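Local coordinates for Atu0111 protein (Agrobacterium tumefaciens, PDB 2FSQ) that is of unknown function but belongs to the 2H clan and may, like its relatives, be a phosphoesterase, at residues A[91-96]-A[108-114]; A[134-138]-A[205-210]; A[158-162]-A[173-179]. All coordinates share one frame. Residues are numbered along the deposited sequence.

Contact 1 (A[91-96]-A[108-114]); sequences VIESRR and DTPIDAV
This contact packs the turn that ends an edge strand against the first turn of a helix, about 19 Å (centre to centre) from the middle of the chain. The strand, 84-92, borders the four-stranded antiparallel sheet; V91 still pairs with N43 on the neighbouring strand. After I92 the chain bends through a type I beta turn, I92 to R95, closed by R95 N to I92 O at 3.0 Å. Coming the other way, T109 and P110 run extended, P110 being the N-cap of helix 111-121. The register puts the CA of E93 6.8 Å from that of I111, and the CA of R96 7.2 Å from that of D108.

R96 is the polar centre. Its chi1 is m, and chi2 and chi3 are t, so the extended side chain brings its guanidinium edge to the T109 carbonyl: NH1 to T109 O is 2.8 Å and NH2 to T109 O 3.2 Å. NH1 also bonds L107 O. A salt bridge within the turn orients the guanidinium, with R96 NH2 to E93 OE1 at 2.7 Å and R96 NE to E93 OE2 at 3.1 Å; the bonds to T109 O then join the turn to the loop before the helix. A water accepts from I111 N (3.0 Å) and bonds weakly to E93 OE1 (3.4 Å).

Beneath lies the apolar half. I111 (m, m) directs CD1 to within 4.2 Å of V91 CG2, while V114 CG1 sits 3.7 Å from V91 CG2, with W101 also against V91.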
loop_
_atom_site.group_PDB
_atom_site.type_symbol
_atom_site.label_atom_id
_atom_site.label_comp_id
_atom_site.label_asym_id
_atom_site.label_seq_id
_atom_site.Cartn_x
_atom_site.Cartn_y
_atom_site.Cartn_z
ATOM N N VAL A 91 -3.760 2.599 12.728
ATOM C CA VAL A 91 -3.100 3.809 13.236
ATOM C C VAL A 91 -1.602 3.747 13.004
ATOM O O VAL A 91 -1.042 2.682 12.732
ATOM C CB VAL A 91 -3.388 4.068 14.747
ATOM C CG1 VAL A 91 -4.877 4.259 14.964
ATOM C CG2 VAL A 91 -2.839 2.925 15.606
ATOM N N ILE A 92 -0.945 4.896 13.119
ATOM C CA ILE A 92 0.507 4.953 12.969
ATOM C C ILE A 92 1.092 6.059 13.845
ATOM O O ILE A 92 0.459 7.100 14.057
ATOM C CB ILE A 92 0.921 5.070 11.449
ATOM C CG1 ILE A 92 2.394 4.702 11.240
ATOM C CG2 ILE A 92 0.580 6.461 10.883
ATOM C CD1 ILE A 92 2.801 4.597 9.740
ATOM N N GLU A 93 2.308 5.823 14.342
ATOM C CA GLU A 93 2.969 6.709 15.292
ATOM C C GLU A 93 3.093 8.146 14.789
ATOM O O GLU A 93 3.026 9.100 15.578
ATOM C CB GLU A 93 4.360 6.141 15.578
ATOM C CG GLU A 93 5.236 7.028 16.452
ATOM C CD GLU A 93 4.675 7.218 17.852
ATOM O OE1 GLU A 93 4.117 6.255 18.410
ATOM O OE2 GLU A 93 4.805 8.335 18.395
ATOM N N SER A 94 3.275 8.269 13.472
ATOM C CA SER A 94 3.500 9.533 12.802
ATOM C C SER A 94 2.235 10.336 12.510
ATOM O O SER A 94 2.328 11.429 11.950
ATOM C CB SER A 94 4.239 9.290 11.489
ATOM O OG SER A 94 3.595 8.265 10.746
ATOM N N ARG A 95 1.060 9.810 12.882
ATOM C CA ARG A 95 -0.184 10.509 12.589
ATOM C C ARG A 95 -1.188 10.360 13.739
ATOM O O ARG A 95 -2.230 9.716 13.612
ATOM C CB ARG A 95 -0.746 10.081 11.222
ATOM C CG ARG A 95 -1.872 10.988 10.760
ATOM C CD ARG A 95 -2.040 11.015 9.276
ATOM N NE ARG A 95 -2.252 9.681 8.780
ATOM C CZ ARG A 95 -2.441 9.383 7.497
ATOM N NH1 ARG A 95 -2.609 8.107 7.155
ATOM N NH2 ARG A 95 -2.445 10.355 6.565
ATOM N N ARG A 96 -0.844 10.989 14.862
ATOM C CA ARG A 96 -1.654 10.889 16.063
ATOM C C ARG A 96 -2.684 12.007 16.058
ATOM O O ARG A 96 -2.565 12.991 16.796
ATOM C CB ARG A 96 -0.775 10.938 17.303
ATOM C CG ARG A 96 0.068 9.712 17.460
ATOM C CD ARG A 96 1.086 9.883 18.572
ATOM N NE ARG A 96 1.739 8.611 18.885
ATOM C CZ ARG A 96 1.208 7.666 19.664
ATOM N NH1 ARG A 96 0.010 7.839 20.215
ATOM N NH2 ARG A 96 1.883 6.541 19.895
ATOM N N ASP A 108 -2.258 10.061 22.633
ATOM C CA ASP A 108 -0.925 9.624 23.064
ATOM C C ASP A 108 -0.882 8.168 23.534
ATOM O O ASP A 108 0.102 7.734 24.131
ATOM C CB ASP A 108 -0.320 10.585 24.115
ATOM C CG ASP A 108 -1.177 10.732 25.353
ATOM O OD1 ASP A 108 -2.330 10.236 25.378
ATOM O OD2 ASP A 108 -0.687 11.381 26.320
ATOM N N THR A 109 -1.928 7.401 23.238
ATOM C CA THR A 109 -1.958 5.971 23.580
ATOM C C THR A 109 -0.807 5.272 22.869
ATOM O O THR A 109 -0.623 5.471 21.657
ATOM C CB THR A 109 -3.277 5.313 23.139
ATOM O OG1 THR A 109 -4.371 5.991 23.762
ATOM C CG2 THR A 109 -3.315 3.807 23.492
ATOM N N PRO A 110 -0.018 4.462 23.604
ATOM C CA PRO A 110 1.027 3.684 22.931
ATOM C C PRO A 110 0.450 2.825 21.803
ATOM O O PRO A 110 -0.651 2.280 21.935
ATOM C CB PRO A 110 1.572 2.796 24.047
ATOM C CG PRO A 110 1.321 3.615 25.299
ATOM C CD PRO A 110 -0.026 4.211 25.065
ATOM N N ILE A 111 1.178 2.748 20.690
ATOM C CA ILE A 111 0.738 1.947 19.550
ATOM C C ILE A 111 0.344 0.516 19.967
ATOM O O ILE A 111 -0.698 0.024 19.557
ATOM C CB ILE A 111 1.794 1.956 18.400
ATOM C CG1 ILE A 111 2.025 3.380 17.871
ATOM C CG2 ILE A 111 1.366 1.029 17.247
ATOM C CD1 ILE A 111 0.793 4.051 17.273
ATOM N N ASP A 112 1.128 -0.120 20.842
ATOM C CA ASP A 112 0.789 -1.490 21.263
ATOM C C ASP A 112 -0.556 -1.615 21.983
ATOM O O ASP A 112 -1.247 -2.633 21.840
ATOM C CB ASP A 112 1.895 -2.096 22.129
ATOM C CG ASP A 112 3.089 -2.569 21.319
ATOM O OD1 ASP A 112 3.046 -2.557 20.056
ATOM O OD2 ASP A 112 4.083 -2.983 21.961
ATOM N N ALA A 113 -0.926 -0.600 22.771
ATOM C CA ALA A 113 -2.238 -0.589 23.413
ATOM C C ALA A 113 -3.377 -0.400 22.411
ATOM O O ALA A 113 -4.456 -0.951 22.572
ATOM C CB ALA A 113 -2.300 0.453 24.552
ATOM N N VAL A 114 -3.139 0.368 21.348
ATOM C CA VAL A 114 -4.158 0.479 20.309
ATOM C C VAL A 114 -4.342 -0.883 19.603
ATOM O O VAL A 114 -5.467 -1.307 19.328
ATOM C CB VAL A 114 -3.840 1.588 19.273
ATOM C CG1 VAL A 114 -5.001 1.729 18.318
ATOM C CG2 VAL A 114 -3.558 2.941 19.971
HETATM O O HOH W 1 3.873 3.965 20.935
#

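Contact 2 (A[134-138]-A[205-210]); sequences RVTGL and ELEKLR
Starting at R134, strand 134-138 runs nearly antiparallel to helix 205-210: the two short axes approach to 8.4 Å and their N-to-C directions differ by 157°. R134 makes no direct bond to the helix; a water accepts from R134 NH1 (3.3 Å) and R210 NE (2.8 Å) and donates to V135 O (2.8 Å). V135, chi1 p, lies opposite R210, with CA atoms 6.5 Å apart. Its CG2 is 4.1 Å from L206 CD1, its CG1 4.0 Å from L209 CD2 and 3.7 Å from R210 CG. Next come T136 and G137, a classic beta bulge facing V144 on strand 142-147, with T136 at phi/psi -115/-15. The CB of T136 points away from the helix, yet T136 O meets L206 CD2 at 3.8 Å. Because the bulge takes up one extra residue, L138 turns back toward the helix, as V135 does. With chi1 m and chi2 t, L138 places CD1 3.5 Å from L206 N and 3.8 Å from E205 CB, and CD2 4.2 Å from L209 CD2; the CA atoms of L138 and L206 are 6.0 Å apart. L206 and L209 share the t,p rotamer, and L209 also reaches helix 54-67 at A58, I59 and T62. This is the helix-on-sheet layering of an alpha/beta lobe. No hydrogen bond crosses, so contact rests on aliphatic packing, with a water mediating between the two arginines at its solvent edge.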
loop_
_atom_site.group_PDB
_atom_site.type_symbol
_atom_site.label_atom_id
_atom_site.label_comp_id
_atom_site.label_asym_id
_atom_site.label_seq_id
_atom_site.Cartn_x
_atom_site.Cartn_y
_atom_site.Cartn_z
ATOM N N ARG A 134 -7.507 -6.893 -9.601
ATOM C CA ARG A 134 -6.654 -6.905 -10.801
ATOM C C ARG A 134 -5.876 -5.604 -10.863
ATOM O O ARG A 134 -6.308 -4.573 -10.315
ATOM C CB ARG A 134 -7.449 -7.096 -12.099
ATOM C CG ARG A 134 -8.446 -6.023 -12.370
ATOM C CD ARG A 134 -9.176 -6.412 -13.634
ATOM N NE ARG A 134 -10.365 -5.608 -13.865
ATOM C CZ ARG A 134 -10.399 -4.604 -14.724
ATOM N NH1 ARG A 134 -9.297 -4.273 -15.398
ATOM N NH2 ARG A 134 -11.520 -3.925 -14.893
ATOM N N VAL A 135 -4.727 -5.640 -11.536
ATOM C CA VAL A 135 -3.900 -4.444 -11.718
ATOM C C VAL A 135 -4.356 -3.629 -12.927
ATOM O O VAL A 135 -4.515 -4.166 -14.027
ATOM C CB VAL A 135 -2.379 -4.787 -11.814
ATOM C CG1 VAL A 135 -2.056 -5.667 -13.036
ATOM C CG2 VAL A 135 -1.515 -3.504 -11.806
ATOM N N THR A 136 -4.565 -2.331 -12.715
ATOM C CA THR A 136 -5.074 -1.446 -13.759
ATOM C C THR A 136 -4.076 -0.374 -14.179
ATOM O O THR A 136 -4.251 0.241 -15.229
ATOM C CB THR A 136 -6.368 -0.767 -13.322
ATOM O OG1 THR A 136 -6.129 -0.069 -12.100
ATOM C CG2 THR A 136 -7.433 -1.820 -13.060
ATOM N N GLY A 137 -3.023 -0.153 -13.387
ATOM C CA GLY A 137 -2.043 0.881 -13.738
ATOM C C GLY A 137 -0.740 0.599 -13.040
ATOM O O GLY A 137 -0.718 -0.121 -12.045
ATOM N N LEU A 138 0.334 1.201 -13.552
ATOM C CA LEU A 138 1.666 1.124 -12.943
ATOM C C LEU A 138 2.262 2.506 -12.886
ATOM O O LEU A 138 2.110 3.304 -13.807
ATOM C CB LEU A 138 2.618 0.244 -13.766
ATOM C CG LEU A 138 2.682 -1.267 -13.672
ATOM C CD1 LEU A 138 3.906 -1.755 -14.436
ATOM C CD2 LEU A 138 2.751 -1.701 -12.226
ATOM N N GLU A 205 5.494 -2.842 -19.161
ATOM C CA GLU A 205 5.427 -3.732 -17.997
ATOM C C GLU A 205 4.020 -3.950 -17.474
ATOM O O GLU A 205 3.713 -5.030 -16.978
ATOM C CB GLU A 205 6.349 -3.273 -16.856
ATOM C CG GLU A 205 7.838 -3.296 -17.236
ATOM C CD GLU A 205 8.361 -4.663 -17.664
ATOM O OE1 GLU A 205 8.037 -5.675 -17.001
ATOM O OE2 GLU A 205 9.130 -4.701 -18.661
ATOM N N LEU A 206 3.172 -2.933 -17.595
ATOM C CA LEU A 206 1.762 -3.084 -17.208
ATOM C C LEU A 206 1.098 -4.170 -18.036
ATOM O O LEU A 206 0.413 -5.039 -17.483
ATOM C CB LEU A 206 0.990 -1.773 -17.327
ATOM C CG LEU A 206 -0.531 -1.896 -17.109
ATOM C CD1 LEU A 206 -0.886 -2.392 -15.698
ATOM C CD2 LEU A 206 -1.224 -0.568 -17.423
ATOM N N GLU A 207 1.306 -4.136 -19.351
ATOM C CA GLU A 207 0.651 -5.140 -20.191
ATOM C C GLU A 207 1.219 -6.542 -19.947
ATOM O O GLU A 207 0.469 -7.521 -19.950
ATOM C CB GLU A 207 0.617 -4.742 -21.674
ATOM C CG GLU A 207 1.951 -4.497 -22.366
ATOM C CD GLU A 207 1.849 -4.520 -23.903
ATOM O OE1 GLU A 207 0.734 -4.742 -24.441
ATOM O OE2 GLU A 207 2.886 -4.313 -24.576
ATOM N N LYS A 208 2.524 -6.630 -19.685
ATOM C CA LYS A 208 3.169 -7.901 -19.362
ATOM C C LYS A 208 2.639 -8.458 -18.034
ATOM O O LYS A 208 2.353 -9.653 -17.921
ATOM C CB LYS A 208 4.698 -7.749 -19.336
ATOM C CG LYS A 208 5.480 -9.015 -19.012
ATOM C CD LYS A 208 6.973 -8.750 -18.957
ATOM C CE LYS A 208 7.725 -10.013 -18.591
ATOM N NZ LYS A 208 9.193 -9.827 -18.577
ATOM N N LEU A 209 2.486 -7.581 -17.048
ATOM C CA LEU A 209 1.993 -7.982 -15.740
ATOM C C LEU A 209 0.532 -8.440 -15.791
ATOM O O LEU A 209 0.173 -9.442 -15.160
ATOM C CB LEU A 209 2.162 -6.823 -14.744
ATOM C CG LEU A 209 1.705 -7.072 -13.319
ATOM C CD1 LEU A 209 2.442 -8.232 -12.679
ATOM C CD2 LEU A 209 1.917 -5.815 -12.509
ATOM N N ARG A 210 -0.304 -7.706 -16.524
ATOM C CA ARG A 210 -1.722 -8.062 -16.678
ATOM C C ARG A 210 -1.914 -9.437 -17.312
ATOM O O ARG A 210 -2.838 -10.177 -16.957
ATOM C CB ARG A 210 -2.470 -7.002 -17.485
ATOM C CG ARG A 210 -2.751 -5.722 -16.705
ATOM C CD ARG A 210 -3.460 -4.704 -17.591
ATOM N NE ARG A 210 -4.844 -5.101 -17.822
ATOM C CZ ARG A 210 -5.503 -4.955 -18.968
ATOM N NH1 ARG A 210 -4.905 -4.414 -20.031
ATOM N NH2 ARG A 210 -6.767 -5.350 -19.050
HETATM O O HOH W 2 -6.346 -5.713 -15.499
#

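Contact 3 (A[158-162]-A[173-179]); sequences LWRDT and DHDTYEF
In a fold consistent with the 2H clan, loop 173-179 leads into what is probably the second His-x-Thr motif, starting at H180, and closes over helix 150-167 chiefly through R160. That arginine (m, t, p) leaves the helix toward the loop and lies between two residues: H174 CE1 is over one face of its guanidinium, Y177 CB over the other. The guanidinium stacks flat on the Y177 ring, centres 4.0 Å apart and planes at 13°, an off-centre cation-pi pair. R160 NH2 donates to H174 O (3.0 Å), and NH1 bonds V87 O on strand 84-92. R160 CD meets F179 CZ at 3.4 Å. H174 sits opposite R160, CA atoms 8.1 Å apart. A bound acetate, probably from the crystallisation liquor, lies about 5 Å from the Y177 side chain and may mark a pocket. D161 turns its carboxylate to the loop: H174 NE2 donates to D161 OD1 at 2.9 Å, and a water donates to D161 OD1 (2.8 Å) and D175 OD1 (2.6 Å).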
loop_
_atom_site.group_PDB
_atom_site.type_symbol
_atom_site.label_atom_id
_atom_site.label_comp_id
_atom_site.label_asym_id
_atom_site.label_seq_id
_atom_site.Cartn_x
_atom_site.Cartn_y
_atom_site.Cartn_z
ATOM N N LEU A 158 -17.523 -3.141 1.012
ATOM C CA LEU A 158 -18.224 -3.634 2.208
ATOM C C LEU A 158 -17.231 -3.987 3.314
ATOM O O LEU A 158 -17.461 -3.671 4.476
ATOM C CB LEU A 158 -19.134 -4.830 1.881
ATOM C CG LEU A 158 -19.754 -5.571 3.069
ATOM C CD1 LEU A 158 -20.678 -4.659 3.872
ATOM C CD2 LEU A 158 -20.513 -6.784 2.566
ATOM N N TRP A 159 -16.141 -4.663 2.965
ATOM C CA TRP A 159 -15.085 -4.904 3.940
ATOM C C TRP A 159 -14.629 -3.605 4.594
ATOM O O TRP A 159 -14.505 -3.532 5.810
ATOM C CB TRP A 159 -13.884 -5.570 3.274
ATOM C CG TRP A 159 -14.001 -7.062 3.053
ATOM C CD1 TRP A 159 -14.652 -7.703 2.028
ATOM C CD2 TRP A 159 -13.414 -8.088 3.857
ATOM N NE1 TRP A 159 -14.505 -9.076 2.154
ATOM C CE2 TRP A 159 -13.751 -9.334 3.271
ATOM C CE3 TRP A 159 -12.646 -8.080 5.025
ATOM C CZ2 TRP A 159 -13.323 -10.553 3.808
ATOM C CZ3 TRP A 159 -12.213 -9.293 5.558
ATOM C CH2 TRP A 159 -12.580 -10.517 4.963
ATOM N N ARG A 160 -14.367 -2.584 3.787
ATOM C CA ARG A 160 -13.839 -1.320 4.313
ATOM C C ARG A 160 -14.855 -0.595 5.169
ATOM O O ARG A 160 -14.498 -0.055 6.205
ATOM C CB ARG A 160 -13.329 -0.431 3.178
ATOM C CG ARG A 160 -11.963 -0.897 2.689
ATOM C CD ARG A 160 -11.467 -0.137 1.462
ATOM N NE ARG A 160 -11.616 1.311 1.635
ATOM C CZ ARG A 160 -10.771 2.079 2.318
ATOM N NH1 ARG A 160 -9.702 1.551 2.912
ATOM N NH2 ARG A 160 -11.024 3.380 2.432
ATOM N N ASP A 161 -16.115 -0.593 4.753
ATOM C CA ASP A 161 -17.140 0.061 5.566
ATOM C C ASP A 161 -17.256 -0.650 6.909
ATOM O O ASP A 161 -17.449 -0.022 7.958
ATOM C CB ASP A 161 -18.501 0.028 4.869
ATOM C CG ASP A 161 -18.605 1.017 3.721
ATOM O OD1 ASP A 161 -17.745 1.925 3.626
ATOM O OD2 ASP A 161 -19.550 0.873 2.902
ATOM N N THR A 162 -17.140 -1.974 6.884
ATOM C CA THR A 162 -17.237 -2.731 8.114
ATOM C C THR A 162 -16.013 -2.443 8.993
ATOM O O THR A 162 -16.146 -2.233 10.199
ATOM C CB THR A 162 -17.402 -4.251 7.825
ATOM O OG1 THR A 162 -18.482 -4.446 6.899
ATOM C CG2 THR A 162 -17.695 -5.046 9.116
ATOM N N ASP A 173 -10.582 10.176 2.337
ATOM C CA ASP A 173 -10.732 9.480 1.057
ATOM C C ASP A 173 -11.455 8.126 1.184
ATOM O O ASP A 173 -11.362 7.304 0.278
ATOM C CB ASP A 173 -9.352 9.280 0.398
ATOM C CG ASP A 173 -8.502 8.263 1.120
ATOM O OD1 ASP A 173 -8.925 7.822 2.208
ATOM O OD2 ASP A 173 -7.429 7.878 0.601
ATOM N N HIS A 174 -12.164 7.886 2.290
ATOM C CA HIS A 174 -12.695 6.541 2.549
ATOM C C HIS A 174 -13.442 5.956 1.352
ATOM O O HIS A 174 -13.197 4.814 0.957
ATOM C CB HIS A 174 -13.585 6.512 3.794
ATOM C CG HIS A 174 -14.132 5.155 4.098
ATOM N ND1 HIS A 174 -13.458 4.229 4.871
ATOM C CD2 HIS A 174 -15.275 4.550 3.693
ATOM C CE1 HIS A 174 -14.181 3.122 4.953
ATOM N NE2 HIS A 174 -15.281 3.286 4.233
ATOM N N ASP A 175 -14.356 6.734 0.785
ATOM C CA ASP A 175 -15.199 6.239 -0.298
ATOM C C ASP A 175 -14.557 6.320 -1.677
ATOM O O ASP A 175 -15.095 5.743 -2.634
ATOM C CB ASP A 175 -16.529 6.994 -0.316
ATOM C CG ASP A 175 -17.425 6.616 0.840
ATOM O OD1 ASP A 175 -17.465 5.420 1.216
ATOM O OD2 ASP A 175 -18.120 7.526 1.346
ATOM N N THR A 176 -13.443 7.050 -1.788
ATOM C CA THR A 176 -12.723 7.191 -3.058
ATOM C C THR A 176 -11.324 6.569 -2.989
ATOM O O THR A 176 -10.434 6.911 -3.772
ATOM C CB THR A 176 -12.566 8.673 -3.410
ATOM O OG1 THR A 176 -11.998 9.373 -2.291
ATOM C CG2 THR A 176 -13.929 9.269 -3.786
ATOM N N TYR A 177 -11.161 5.632 -2.080
ATOM C CA TYR A 177 -9.866 5.014 -1.807
ATOM C C TYR A 177 -9.248 4.347 -3.036
ATOM O O TYR A 177 -9.920 3.561 -3.716
ATOM C CB TYR A 177 -10.026 3.999 -0.654
ATOM C CG TYR A 177 -8.715 3.363 -0.250
ATOM C CD1 TYR A 177 -7.766 4.072 0.474
ATOM C CD2 TYR A 177 -8.416 2.061 -0.632
ATOM C CE1 TYR A 177 -6.560 3.511 0.816
ATOM C CE2 TYR A 177 -7.195 1.480 -0.300
ATOM C CZ TYR A 177 -6.262 2.208 0.420
ATOM O OH TYR A 177 -5.037 1.650 0.751
ATOM N N GLU A 178 -7.967 4.634 -3.295
ATOM C CA GLU A 178 -7.242 3.976 -4.373
ATOM C C GLU A 178 -6.453 2.765 -3.842
ATOM O O GLU A 178 -5.470 2.908 -3.092
ATOM C CB GLU A 178 -6.290 4.975 -5.045
ATOM C CG GLU A 178 -5.517 4.366 -6.205
ATOM C CD GLU A 178 -4.641 5.375 -6.902
ATOM O OE1 GLU A 178 -3.640 5.808 -6.301
ATOM O OE2 GLU A 178 -4.956 5.717 -8.056
ATOM N N PHE A 179 -6.909 1.576 -4.220
ATOM C CA PHE A 179 -6.191 0.365 -3.874
ATOM C C PHE A 179 -4.886 0.277 -4.642
ATOM O O PHE A 179 -4.817 0.627 -5.815
ATOM C CB PHE A 179 -7.046 -0.872 -4.153
ATOM C CG PHE A 179 -8.249 -0.983 -3.271
ATOM C CD1 PHE A 179 -8.151 -1.526 -1.993
ATOM C CD2 PHE A 179 -9.488 -0.539 -3.720
ATOM C CE1 PHE A 179 -9.278 -1.621 -1.184
ATOM C CE2 PHE A 179 -10.599 -0.637 -2.912
ATOM C CZ PHE A 179 -10.498 -1.167 -1.647
HETATM O O HOH W 3 -9.309 5.510 3.519
HETATM O O HOH W 4 -14.014 2.293 0.334
HETATM O O HOH W 5 -19.072 4.368 3.018
#

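Contacts 1 and 2 lie on opposite sides of the chain's centre, 35 Å apart between centres, each against a different antiparallel sheet. Contact 1 sits at the end of strand 84-92 in the four-stranded sheet; contact 2 backs strand 133-139 of the three-stranded one. Contact 3 is 21 and 22 Å from them, centre to centre, and approaches both sheets, R160 bonding to strand 84-92 and F179 opening strand 179-182. Along the chain contact 1 closes first, then contact 2 opens and encloses contact 3. Such a two-lobed plan is that of 2H proteins, whose His-x-Thr strands, here probably 84-92 and 179-182, meet at a central cleft beside contact 3.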